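Local coordinates for haloacid dehalogenase domain protein hydrolase (Planctomyces limnophilus, PDB 4OVY) that binds calcium and is probably a hydrolase of the haloacid dehalogenase superfamily, perhaps a phosphatase, at residues V20-T24 with F149-F155; E101-A105 with R203-L207; V119-I123 with E166-W171; L255-H259 with L277-L281. One frame throughout, in Å; residues are numbered along the deposited sequence.

Contact 1. Residues V20-T24 with F149-F155; sequences VKSVT and FLRQHEF
A Schellman motif closes helix 141-152 here, and the turn it makes lies against the C-terminal end of helix 11-24. Residues 20-24 lie at that end; in 149-155 a turn follows the helix, and Glu154 takes positive phi (68°), so that Phe155 N bonds to Leu150 O at 3.0 Å and Glu154 N to Arg151 O at 3.0 Å. The CA atoms of Val20 and Leu150 stand 7.6 Å apart, those of Thr24 and His153 6.9 Å. Val20 (chi1 t) lies at the middle: its CG2 meets Leu150 CD2 at 3.6 Å and Phe149 CE2 at 3.8 Å, while its CG1 sits over one face of the His153 imidazole, a CH-pi contact 4.0 Å from the ring centroid. That ring is held by its own helix, His153 ND1 donating to Phe149 O at 2.9 Å. Thr24 (chi1 p) turns its hydroxyl back, OG1 to Val20 O at 2.7 Å, which leaves its CG2 3.9 Å from Phe155 CE1. Val23 CG2 reaches Phe155 CZ at 3.7 Å. Leu150 and Phe155 also touch strand 38-41. The N-terminal helix packs on the turn between helix 141-152 and strand 156-161, part of the Rossmann-like alpha/beta sandwich of the HAD core.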
loop_
_atom_site.group_PDB
_atom_site.type_symbol
_atom_site.label_atom_id
_atom_site.label_comp_id
_atom_site.label_asym_id
_atom_site.label_seq_id
_atom_site.Cartn_x
_atom_site.Cartn_y
_atom_site.Cartn_z
ATOM N N VAL A 20 -5.078 -21.150 -12.979
ATOM C CA VAL A 20 -3.934 -20.374 -13.443
ATOM C C VAL A 20 -3.800 -20.482 -14.966
ATOM O O VAL A 20 -3.579 -19.484 -15.643
ATOM C CB VAL A 20 -2.635 -20.777 -12.723
ATOM C CG1 VAL A 20 -1.423 -20.113 -13.374
ATOM C CG2 VAL A 20 -2.728 -20.388 -11.247
ATOM N N LYS A 21 -3.961 -21.684 -15.506
ATOM C CA LYS A 21 -3.929 -21.858 -16.955
ATOM C C LYS A 21 -5.004 -21.024 -17.640
ATOM O O LYS A 21 -4.747 -20.349 -18.639
ATOM C CB LYS A 21 -4.125 -23.321 -17.327
ATOM C CG LYS A 21 -3.844 -23.609 -18.797
ATOM C CD LYS A 21 -3.725 -25.099 -19.055
ATOM C CE LYS A 21 -2.506 -25.721 -18.379
ATOM N NZ LYS A 21 -1.227 -25.097 -18.813
ATOM N N SER A 22 -6.210 -21.068 -17.084
ATOM C CA SER A 22 -7.359 -20.408 -17.683
ATOM C C SER A 22 -7.212 -18.887 -17.700
ATOM O O SER A 22 -7.559 -18.239 -18.688
ATOM C CB SER A 22 -8.625 -20.797 -16.929
ATOM O OG SER A 22 -9.755 -20.201 -17.526
ATOM N N VAL A 23 -6.687 -18.314 -16.621
ATOM C CA VAL A 23 -6.580 -16.861 -16.548
ATOM C C VAL A 23 -5.314 -16.287 -17.199
ATOM O O VAL A 23 -5.217 -15.079 -17.381
ATOM C CB VAL A 23 -6.720 -16.330 -15.101
ATOM C CG1 VAL A 23 -8.031 -16.799 -14.477
ATOM C CG2 VAL A 23 -5.512 -16.692 -14.247
ATOM N N THR A 24 -4.354 -17.130 -17.568
ATOM C CA THR A 24 -3.104 -16.618 -18.142
ATOM C C THR A 24 -2.848 -17.005 -19.592
ATOM O O THR A 24 -1.808 -16.637 -20.149
ATOM C CB THR A 24 -1.883 -17.040 -17.308
ATOM O OG1 THR A 24 -1.721 -18.466 -17.352
ATOM C CG2 THR A 24 -2.038 -16.562 -15.867
ATOM N N PHE A 149 5.194 -20.492 -8.441
ATOM C CA PHE A 149 4.389 -20.863 -9.600
ATOM C C PHE A 149 3.544 -19.677 -10.070
ATOM O O PHE A 149 3.487 -19.365 -11.255
ATOM C CB PHE A 149 3.493 -22.052 -9.238
ATOM C CG PHE A 149 2.536 -22.460 -10.325
ATOM C CD1 PHE A 149 3.002 -23.045 -11.498
ATOM C CD2 PHE A 149 1.169 -22.298 -10.163
ATOM C CE1 PHE A 149 2.120 -23.441 -12.496
ATOM C CE2 PHE A 149 0.281 -22.686 -11.164
ATOM C CZ PHE A 149 0.758 -23.259 -12.332
ATOM N N LEU A 150 2.889 -19.019 -9.125
ATOM C CA LEU A 150 2.066 -17.854 -9.442
ATOM C C LEU A 150 2.907 -16.701 -9.994
ATOM O O LEU A 150 2.533 -16.067 -10.982
ATOM C CB LEU A 150 1.276 -17.415 -8.208
ATOM C CG LEU A 150 0.215 -18.429 -7.757
ATOM C CD1 LEU A 150 -0.285 -18.117 -6.357
ATOM C CD2 LEU A 150 -0.944 -18.491 -8.744
ATOM N N ARG A 151 4.049 -16.436 -9.374
ATOM C CA ARG A 151 4.929 -15.369 -9.863
ATOM C C ARG A 151 5.491 -15.688 -11.255
ATOM O O ARG A 151 5.628 -14.797 -12.084
ATOM C CB ARG A 151 6.027 -15.053 -8.847
ATOM C CG ARG A 151 5.478 -14.347 -7.607
ATOM C CD ARG A 151 6.581 -13.760 -6.738
ATOM N NE ARG A 151 7.415 -14.795 -6.134
ATOM C CZ ARG A 151 7.371 -15.196 -4.857
ATOM N NH1 ARG A 151 8.190 -16.152 -4.459
ATOM N NH2 ARG A 151 6.523 -14.668 -3.972
ATOM N N GLN A 152 5.770 -16.959 -11.524
ATOM C CA GLN A 152 6.184 -17.387 -12.871
ATOM C C GLN A 152 5.120 -17.088 -13.926
ATOM O O GLN A 152 5.448 -16.874 -15.086
ATOM C CB GLN A 152 6.535 -18.876 -12.885
ATOM C CG GLN A 152 7.861 -19.200 -12.204
ATOM C CD GLN A 152 8.012 -20.679 -11.862
ATOM O OE1 GLN A 152 7.265 -21.531 -12.356
ATOM N NE2 GLN A 152 8.983 -20.989 -11.009
ATOM N N HIS A 153 3.852 -17.056 -13.516
ATOM C CA HIS A 153 2.747 -16.719 -14.403
ATOM C C HIS A 153 2.282 -15.270 -14.254
ATOM O O HIS A 153 1.152 -14.929 -14.619
ATOM C CB HIS A 153 1.603 -17.712 -14.188
ATOM C CG HIS A 153 1.928 -19.083 -14.677
ATOM N ND1 HIS A 153 2.722 -19.956 -13.968
ATOM C CD2 HIS A 153 1.608 -19.715 -15.830
ATOM C CE1 HIS A 153 2.859 -21.077 -14.654
ATOM N NE2 HIS A 153 2.190 -20.956 -15.785
ATOM N N GLU A 154 3.183 -14.434 -13.735
ATOM C CA GLU A 154 3.026 -12.979 -13.674
ATOM C C GLU A 154 1.928 -12.511 -12.713
ATOM O O GLU A 154 1.374 -11.436 -12.895
ATOM C CB GLU A 154 2.858 -12.382 -15.082
ATOM C CG GLU A 154 3.987 -12.781 -16.041
ATOM C CD GLU A 154 4.016 -11.945 -17.316
ATOM O OE1 GLU A 154 4.470 -10.781 -17.264
ATOM O OE2 GLU A 154 3.598 -12.456 -18.380
ATOM N N PHE A 155 1.641 -13.300 -11.678
ATOM C CA PHE A 155 0.819 -12.822 -10.557
ATOM C C PHE A 155 1.682 -12.009 -9.615
ATOM O O PHE A 155 2.863 -12.307 -9.458
ATOM C CB PHE A 155 0.244 -13.973 -9.726
ATOM C CG PHE A 155 -0.933 -14.657 -10.345
ATOM C CD1 PHE A 155 -0.776 -15.468 -11.455
ATOM C CD2 PHE A 155 -2.201 -14.520 -9.791
ATOM C CE1 PHE A 155 -1.861 -16.111 -12.020
ATOM C CE2 PHE A 155 -3.293 -15.165 -10.351
ATOM C CZ PHE A 155 -3.123 -15.955 -11.470
#

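Contact 2. Residues E101-A105 with R203-L207; sequences ELTMA and RLAEL
The inverse gamma turn centred on Ala205 (phi/psi -89/56), where the chain turns a corner between strands 198-204 and 207-209, illustrates how one flexible side chain can fit a helix to a bend in a sheet. Residues 101-105 are helical, and the nearest CA pairs are Met104 with Ala205 at 5.6 Å and Glu101 with Leu207 at 7.2 Å. Met104, a selenomethionine, runs t, t, p, so that its SE settles beside the backbone of the corner, 3.5 Å from Glu206 N and 3.7 Å from both Ala205 C and Leu207 N, and packs on Leu207 CD2 at 3.9 Å. Leu207 (m, t) starts sideways but brings CD1 to 3.7 Å from Glu101 OE2; that carboxylate has its salt bridge with Lys97, one turn earlier. Arg203 (m, t, p, chi4 91°) curls so that NH2 comes 4.1 Å from Thr103 CG2, at the flank of the helix, while its NE bonds to His107 O and the guanidinium makes a cation-pi contact with Phe115. A water bridges the gap left between the two backbones: it donates to Met104 O at 2.8 Å and to Leu204 O at 2.9 Å, and accepts a weak bond from Arg203 NH2 at 3.3 Å.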
loop_
_atom_site.group_PDB
_atom_site.type_symbol
_atom_site.label_atom_id
_atom_site.label_comp_id
_atom_site.label_asym_id
_atom_site.label_seq_id
_atom_site.Cartn_x
_atom_site.Cartn_y
_atom_site.Cartn_z
ATOM N N GLU A 101 -2.186 -4.155 19.884
ATOM C CA GLU A 101 -2.178 -3.274 21.060
ATOM C C GLU A 101 -1.042 -3.608 22.036
ATOM O O GLU A 101 -0.420 -2.706 22.598
ATOM C CB GLU A 101 -3.522 -3.306 21.791
ATOM C CG GLU A 101 -4.627 -2.601 21.024
ATOM C CD GLU A 101 -5.994 -2.732 21.670
ATOM O OE1 GLU A 101 -6.284 -3.767 22.303
ATOM O OE2 GLU A 101 -6.791 -1.793 21.520
ATOM N N LEU A 102 -0.783 -4.898 22.240
ATOM C CA LEU A 102 0.289 -5.330 23.128
ATOM C C LEU A 102 1.646 -4.905 22.560
ATOM O O LEU A 102 2.507 -4.407 23.290
ATOM C CB LEU A 102 0.230 -6.846 23.333
ATOM C CG LEU A 102 1.318 -7.506 24.175
ATOM C CD1 LEU A 102 1.362 -6.898 25.566
ATOM C CD2 LEU A 102 1.090 -9.009 24.256
ATOM N N THR A 103 1.821 -5.085 21.253
ATOM C CA THR A 103 3.055 -4.688 20.590
ATOM C C THR A 103 3.202 -3.161 20.592
ATOM O O THR A 103 4.293 -2.635 20.823
ATOM C CB THR A 103 3.094 -5.237 19.146
ATOM O OG1 THR A 103 2.877 -6.655 19.169
ATOM C CG2 THR A 103 4.426 -4.942 18.497
HETATM N N MSE A 104 2.088 -2.464 20.358
HETATM C CA MSE A 104 2.027 -1.002 20.381
HETATM C C MSE A 104 2.477 -0.462 21.715
HETATM O O MSE A 104 3.294 0.456 21.768
HETATM C CB MSE A 104 0.583 -0.565 20.112
HETATM C CG MSE A 104 0.313 0.931 20.239
HETATM SE SE MSE A 104 -1.630 1.234 20.400
HETATM C CE MSE A 104 -1.894 0.626 22.263
ATOM N N ALA A 105 1.949 -1.026 22.801
ATOM C CA ALA A 105 2.227 -0.509 24.142
ATOM C C ALA A 105 3.677 -0.726 24.585
ATOM O O ALA A 105 4.151 -0.034 25.479
ATOM C CB ALA A 105 1.275 -1.127 25.159
ATOM N N ARG A 203 7.346 5.325 16.016
ATOM C CA ARG A 203 6.130 4.598 16.365
ATOM C C ARG A 203 5.364 5.296 17.497
ATOM O O ARG A 203 5.942 5.671 18.520
ATOM C CB ARG A 203 6.477 3.177 16.794
ATOM C CG ARG A 203 7.141 2.329 15.716
ATOM C CD ARG A 203 7.660 1.029 16.306
ATOM N NE ARG A 203 6.617 0.359 17.073
ATOM C CZ ARG A 203 5.755 -0.534 16.594
ATOM N NH1 ARG A 203 5.802 -0.934 15.325
ATOM N NH2 ARG A 203 4.839 -1.049 17.412
ATOM N N LEU A 204 4.062 5.459 17.305
ATOM C CA LEU A 204 3.187 6.053 18.308
ATOM C C LEU A 204 2.421 4.983 19.085
ATOM O O LEU A 204 2.294 3.840 18.638
ATOM C CB LEU A 204 2.206 7.007 17.639
ATOM C CG LEU A 204 2.824 8.134 16.804
ATOM C CD1 LEU A 204 1.719 8.996 16.216
ATOM C CD2 LEU A 204 3.780 8.973 17.643
ATOM N N ALA A 205 1.922 5.363 20.256
ATOM C CA ALA A 205 1.091 4.483 21.073
ATOM C C ALA A 205 -0.362 4.667 20.657
ATOM O O ALA A 205 -1.227 4.974 21.473
ATOM C CB ALA A 205 1.277 4.805 22.554
ATOM N N GLU A 206 -0.615 4.472 19.368
ATOM C CA GLU A 206 -1.919 4.698 18.781
ATOM C C GLU A 206 -2.096 3.700 17.646
ATOM O O GLU A 206 -1.182 3.522 16.844
ATOM C CB GLU A 206 -1.982 6.126 18.250
ATOM C CG GLU A 206 -3.365 6.725 18.192
ATOM C CD GLU A 206 -3.355 8.136 17.629
ATOM O OE1 GLU A 206 -2.318 8.831 17.758
ATOM O OE2 GLU A 206 -4.383 8.542 17.046
ATOM N N LEU A 207 -3.255 3.044 17.593
ATOM C CA LEU A 207 -3.554 2.093 16.526
ATOM C C LEU A 207 -3.810 2.828 15.218
ATOM O O LEU A 207 -4.462 3.864 15.197
ATOM C CB LEU A 207 -4.791 1.255 16.855
ATOM C CG LEU A 207 -4.686 0.205 17.956
ATOM C CD1 LEU A 207 -6.035 -0.482 18.119
ATOM C CD2 LEU A 207 -3.581 -0.804 17.650
HETATM O O HOH W 1 3.998 1.520 19.222
#

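Contact 3. Residues V119-I123 with E166-W171; sequences VTEWI and EFMRPW
Val119 opens the helical segment 119-123 with its side chain directed at the short helix 165-168; the CA atoms of Val119 and Phe167 are 6.3 Å apart, those of Thr120 and Pro170 6.4 Å. With chi1 t, Val119 CG1 enters the hollow between Phe167 O at 3.5 Å and Pro170 CG at 3.8 Å, and also lies 4.1 Å from Phe167 CD1. Thr120, whose hydroxyl bonds to Glu116 O one turn back, brings OG1 to 3.6 Å from Pro170 CB. A turn beyond Val119, Trp122 (chi1 t) places CZ3 at the edge of the Phe167 ring, 3.9 Å from its CZ; the indole nitrogen is bonded to Asp62, and Phe59 of helix 55-67 meets both rings. This aromatic cluster joins a helix of the segment inserted after the first strand, probably the HAD cap, to core helix 165-168 and the turn beyond, and the Phe167 side chain lies about 6 Å from that of the calcium ligand Asp44. Ile123 (chi1 t) completes the row: its CD1 is 4.1 Å from Phe167 CZ and makes a CH-pi contact over one face of the five-membered ring of Trp171, 3.8 Å from the centroid. Trp171 takes chi1 p, which folds the indole back so that NE1 donates to Phe167 O at 2.8 Å. Beyond the interface, Glu166 OE2 pairs with Arg169 NH1 at 2.8 Å and with Arg221 of the second subunit.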
loop_
_atom_site.group_PDB
_atom_site.type_symbol
_atom_site.label_atom_id
_atom_site.label_comp_id
_atom_site.label_asym_id
_atom_site.label_seq_id
_atom_site.Cartn_x
_atom_site.Cartn_y
_atom_site.Cartn_z
ATOM N N VAL A 119 12.966 -7.017 15.861
ATOM C CA VAL A 119 12.312 -8.156 15.216
ATOM C C VAL A 119 13.331 -9.096 14.555
ATOM O O VAL A 119 13.250 -10.314 14.701
ATOM C CB VAL A 119 11.290 -7.688 14.157
ATOM C CG1 VAL A 119 10.811 -8.859 13.305
ATOM C CG2 VAL A 119 10.107 -7.003 14.828
ATOM N N THR A 120 14.274 -8.523 13.825
ATOM C CA THR A 120 15.274 -9.312 13.089
ATOM C C THR A 120 16.150 -10.141 14.023
ATOM O O THR A 120 16.419 -11.314 13.765
ATOM C CB THR A 120 16.139 -8.391 12.217
ATOM O OG1 THR A 120 15.299 -7.788 11.226
ATOM C CG2 THR A 120 17.267 -9.167 11.532
ATOM N N GLU A 121 16.587 -9.531 15.115
ATOM C CA GLU A 121 17.373 -10.239 16.100
ATOM C C GLU A 121 16.561 -11.333 16.789
ATOM O O GLU A 121 17.058 -12.435 16.982
ATOM C CB GLU A 121 17.970 -9.262 17.105
ATOM C CG GLU A 121 19.066 -8.402 16.498
ATOM C CD GLU A 121 20.235 -9.231 15.992
ATOM O OE1 GLU A 121 21.080 -9.636 16.823
ATOM O OE2 GLU A 121 20.297 -9.482 14.763
ATOM N N TRP A 122 15.308 -11.051 17.123
ATOM C CA TRP A 122 14.471 -12.062 17.757
ATOM C C TRP A 122 14.221 -13.245 16.826
ATOM O O TRP A 122 14.357 -14.398 17.229
ATOM C CB TRP A 122 13.127 -11.483 18.201
ATOM C CG TRP A 122 12.298 -12.503 18.905
ATOM C CD1 TRP A 122 12.355 -12.824 20.230
ATOM C CD2 TRP A 122 11.311 -13.363 18.325
ATOM N NE1 TRP A 122 11.454 -13.818 20.513
ATOM C CE2 TRP A 122 10.806 -14.174 19.361
ATOM C CE3 TRP A 122 10.803 -13.528 17.031
ATOM C CZ2 TRP A 122 9.810 -15.128 19.148
ATOM C CZ3 TRP A 122 9.812 -14.484 16.821
ATOM C CH2 TRP A 122 9.331 -15.269 17.874
ATOM N N ILE A 123 13.853 -12.968 15.582
ATOM C CA ILE A 123 13.418 -14.047 14.697
ATOM C C ILE A 123 14.576 -14.940 14.234
ATOM O O ILE A 123 14.354 -16.050 13.757
ATOM C CB ILE A 123 12.575 -13.523 13.507
ATOM C CG1 ILE A 123 11.583 -14.607 13.053
ATOM C CG2 ILE A 123 13.466 -13.039 12.370
ATOM C CD1 ILE A 123 10.278 -14.066 12.532
ATOM N N GLU A 166 4.916 -4.688 10.397
ATOM C CA GLU A 166 6.339 -4.505 10.674
ATOM C C GLU A 166 6.994 -5.696 11.367
ATOM O O GLU A 166 8.225 -5.773 11.450
ATOM C CB GLU A 166 6.564 -3.212 11.469
ATOM C CG GLU A 166 6.119 -1.942 10.741
ATOM C CD GLU A 166 6.632 -1.829 9.303
ATOM O OE1 GLU A 166 7.751 -2.307 8.995
ATOM O OE2 GLU A 166 5.917 -1.243 8.462
ATOM N N PHE A 167 6.184 -6.627 11.862
ATOM C CA PHE A 167 6.710 -7.915 12.309
ATOM C C PHE A 167 7.104 -8.798 11.118
ATOM O O PHE A 167 8.045 -9.582 11.222
ATOM C CB PHE A 167 5.699 -8.657 13.179
ATOM C CG PHE A 167 6.228 -9.937 13.730
ATOM C CD1 PHE A 167 7.175 -9.922 14.753
ATOM C CD2 PHE A 167 5.819 -11.160 13.208
ATOM C CE1 PHE A 167 7.686 -11.102 15.256
ATOM C CE2 PHE A 167 6.332 -12.344 13.708
ATOM C CZ PHE A 167 7.263 -12.315 14.734
HETATM N N MSE A 168 6.373 -8.689 10.010
HETATM C CA MSE A 168 6.594 -9.573 8.845
HETATM C C MSE A 168 7.574 -9.005 7.849
HETATM O O MSE A 168 8.336 -9.749 7.216
HETATM C CB MSE A 168 5.259 -9.820 8.139
HETATM C CG MSE A 168 4.296 -10.593 9.039
HETATM SE SE MSE A 168 2.570 -10.865 8.125
HETATM C CE MSE A 168 1.883 -9.024 8.195
ATOM N N ARG A 169 7.573 -7.687 7.694
ATOM C CA ARG A 169 8.372 -7.032 6.648
ATOM C C ARG A 169 9.882 -7.268 6.677
ATOM O O ARG A 169 10.501 -7.300 5.619
ATOM C CB ARG A 169 8.096 -5.528 6.602
ATOM C CG ARG A 169 6.871 -5.175 5.779
ATOM C CD ARG A 169 6.523 -3.705 5.888
ATOM N NE ARG A 169 5.612 -3.291 4.824
ATOM C CZ ARG A 169 4.962 -2.133 4.783
ATOM N NH1 ARG A 169 5.073 -1.243 5.767
ATOM N NH2 ARG A 169 4.201 -1.856 3.745
ATOM N N PRO A 170 10.483 -7.423 7.871
ATOM C CA PRO A 170 11.930 -7.620 7.895
ATOM C C PRO A 170 12.439 -8.888 7.187
ATOM O O PRO A 170 13.581 -8.900 6.733
ATOM C CB PRO A 170 12.255 -7.675 9.392
ATOM C CG PRO A 170 11.144 -6.928 10.049
ATOM C CD PRO A 170 9.932 -7.230 9.227
ATOM N N TRP A 171 11.607 -9.922 7.091
ATOM C CA TRP A 171 12.050 -11.234 6.596
ATOM C C TRP A 171 11.222 -11.816 5.437
ATOM O O TRP A 171 11.628 -12.820 4.836
ATOM C CB TRP A 171 12.085 -12.233 7.761
ATOM C CG TRP A 171 10.804 -12.299 8.534
ATOM C CD1 TRP A 171 10.464 -11.549 9.628
ATOM C CD2 TRP A 171 9.690 -13.144 8.267
ATOM N NE1 TRP A 171 9.202 -11.877 10.058
ATOM C CE2 TRP A 171 8.700 -12.853 9.239
ATOM C CE3 TRP A 171 9.421 -14.115 7.300
ATOM C CZ2 TRP A 171 7.471 -13.509 9.272
ATOM C CZ3 TRP A 171 8.196 -14.768 7.335
ATOM C CH2 TRP A 171 7.237 -14.462 8.313
#

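Contact 4. Residues L255-H259 with L277-L281; sequences LIVHH and LDRAL
The imidazole of His258 is overlapped by Leu281, whose CD2 stands 3.8 Å from His258 NE2 and makes an off-centre CH-pi contact 4.2 Å from the ring centroid. Leu281 adopts t, p and His258 has chi1 t, bringing the end of a side chain that leaves the strand sideways over to the helix; NE2 is also bonded to Asp269. Leu277 (t, p) is wedged beside it, with CD2 3.9 Å from His258 CD2 and 3.8 Å from Ile256 CG2. Residues 255-259 are extended, and 277-278 lead into helix 279-287, with Asp278 at the N-cap position. The CA atoms of Ile256 and Leu281, and those of His258 and Leu277, are each 8.0 Å apart. In the layered alpha/beta arrangement of the HAD core, this strand is parallel to neighbours 230-233 and 290-293, and the helix start packs on one side of it: Ile256 points toward the helix, Val257 away, its side chain about 4 Å from that of the calcium ligand Asn234. Asp236 bonds to the backbone nitrogens of Asp278, Arg279 and Ala280, tying the helix start to the loop after strand 230-233. Ile256 (m, t) extends its CD1 to 3.8 Å from Ala280 O and 4.2 Å from Ala280 CB.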
loop_
_atom_site.group_PDB
_atom_site.type_symbol
_atom_site.label_atom_id
_atom_site.label_comp_id
_atom_site.label_asym_id
_atom_site.label_seq_id
_atom_site.Cartn_x
_atom_site.Cartn_y
_atom_site.Cartn_z
ATOM N N LEU A 255 -9.076 -20.588 -1.687
ATOM C CA LEU A 255 -8.681 -21.835 -1.051
ATOM C C LEU A 255 -8.487 -21.669 0.444
ATOM O O LEU A 255 -8.153 -20.584 0.929
ATOM C CB LEU A 255 -7.402 -22.393 -1.683
ATOM C CG LEU A 255 -7.555 -22.739 -3.173
ATOM C CD1 LEU A 255 -6.760 -21.758 -4.015
ATOM C CD2 LEU A 255 -7.101 -24.160 -3.467
ATOM N N ILE A 256 -8.694 -22.770 1.154
ATOM C CA ILE A 256 -8.537 -22.825 2.598
ATOM C C ILE A 256 -7.542 -23.929 2.964
ATOM O O ILE A 256 -7.694 -25.076 2.549
ATOM C CB ILE A 256 -9.884 -23.117 3.289
ATOM C CG1 ILE A 256 -10.841 -21.939 3.090
ATOM C CG2 ILE A 256 -9.672 -23.409 4.774
ATOM C CD1 ILE A 256 -12.270 -22.247 3.478
ATOM N N VAL A 257 -6.538 -23.576 3.755
ATOM C CA VAL A 257 -5.594 -24.554 4.284
ATOM C C VAL A 257 -6.195 -25.166 5.551
ATOM O O VAL A 257 -6.349 -24.475 6.571
ATOM C CB VAL A 257 -4.224 -23.917 4.607
ATOM C CG1 VAL A 257 -3.256 -24.958 5.155
ATOM C CG2 VAL A 257 -3.644 -23.227 3.383
ATOM N N HIS A 258 -6.535 -26.454 5.469
ATOM C CA HIS A 258 -7.129 -27.199 6.567
ATOM C C HIS A 258 -6.065 -28.027 7.279
ATOM O O HIS A 258 -5.436 -28.915 6.688
ATOM C CB HIS A 258 -8.261 -28.094 6.041
ATOM C CG HIS A 258 -9.132 -28.686 7.110
ATOM N ND1 HIS A 258 -10.019 -29.714 6.860
ATOM C CD2 HIS A 258 -9.250 -28.403 8.428
ATOM C CE1 HIS A 258 -10.651 -30.032 7.975
ATOM N NE2 HIS A 258 -10.202 -29.252 8.944
ATOM N N HIS A 259 -5.868 -27.730 8.555
ATOM C CA HIS A 259 -4.840 -28.390 9.357
ATOM C C HIS A 259 -5.343 -29.708 9.919
ATOM O O HIS A 259 -5.939 -29.759 11.000
ATOM C CB HIS A 259 -4.383 -27.455 10.464
ATOM C CG HIS A 259 -3.691 -26.236 9.948
ATOM N ND1 HIS A 259 -2.323 -26.084 9.987
ATOM C CD2 HIS A 259 -4.174 -25.137 9.323
ATOM C CE1 HIS A 259 -1.996 -24.927 9.442
ATOM N NE2 HIS A 259 -3.100 -24.334 9.026
ATOM N N LEU A 277 -11.046 -22.348 12.608
ATOM C CA LEU A 277 -11.672 -22.564 11.308
ATOM C C LEU A 277 -12.963 -23.331 11.554
ATOM O O LEU A 277 -12.931 -24.466 12.022
ATOM C CB LEU A 277 -10.736 -23.367 10.400
ATOM C CG LEU A 277 -11.313 -23.790 9.040
ATOM C CD1 LEU A 277 -11.729 -22.575 8.218
ATOM C CD2 LEU A 277 -10.333 -24.666 8.273
ATOM N N ASP A 278 -14.092 -22.702 11.246
ATOM C CA ASP A 278 -15.399 -23.249 11.582
ATOM C C ASP A 278 -16.432 -22.775 10.571
ATOM O O ASP A 278 -16.867 -23.551 9.723
ATOM C CB ASP A 278 -15.768 -22.845 13.010
ATOM C CG ASP A 278 -17.142 -23.337 13.442
ATOM O OD1 ASP A 278 -17.706 -24.278 12.843
ATOM O OD2 ASP A 278 -17.653 -22.773 14.419
ATOM N N ARG A 279 -16.794 -21.499 10.636
ATOM C CA ARG A 279 -17.799 -20.945 9.730
ATOM C C ARG A 279 -17.361 -21.030 8.263
ATOM O O ARG A 279 -18.166 -21.363 7.380
ATOM C CB ARG A 279 -18.108 -19.490 10.100
ATOM C CG ARG A 279 -18.479 -19.257 11.563
ATOM C CD ARG A 279 -19.613 -20.153 12.017
ATOM N NE ARG A 279 -19.872 -20.027 13.446
ATOM C CZ ARG A 279 -20.782 -20.737 14.102
ATOM N NH1 ARG A 279 -21.538 -21.621 13.458
ATOM N NH2 ARG A 279 -20.941 -20.562 15.410
ATOM N N ALA A 280 -16.091 -20.743 8.006
ATOM C CA ALA A 280 -15.564 -20.789 6.642
ATOM C C ALA A 280 -15.542 -22.213 6.090
ATOM O O ALA A 280 -15.766 -22.422 4.896
ATOM C CB ALA A 280 -14.169 -20.177 6.582
ATOM N N LEU A 281 -15.257 -23.181 6.958
ATOM C CA LEU A 281 -15.219 -24.595 6.568
ATOM C C LEU A 281 -16.620 -25.113 6.233
ATOM O O LEU A 281 -16.834 -25.761 5.208
ATOM C CB LEU A 281 -14.582 -25.421 7.690
ATOM C CG LEU A 281 -14.308 -26.904 7.451
ATOM C CD1 LEU A 281 -13.478 -27.109 6.193
ATOM C CD2 LEU A 281 -13.610 -27.497 8.665
#

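Contacts 1 and 4, with centres 24 Å apart, pack helices on the core, whereas contacts 2 and 3 join inserted helices to the rest. Contact 2 lies 38 Å from contact 1 and 30 Å from contact 4, across the chain's centre from both. Contact 3 stands between, 17 Å from contact 2 and 29 Å from contact 1 by centres. Helices 95-106 and 112-125 are consecutive, so contacts 2 and 3 join neighbouring helices of the inserted region, one to strand 198-204 and the next to helix 165-168, near the calcium site. In sequence, contacts 1 and 2 interleave, both segments of contact 3 fall between those of contact 2, and contact 4 follows all. Contacts 2 and 4 reach the same mixed sheet.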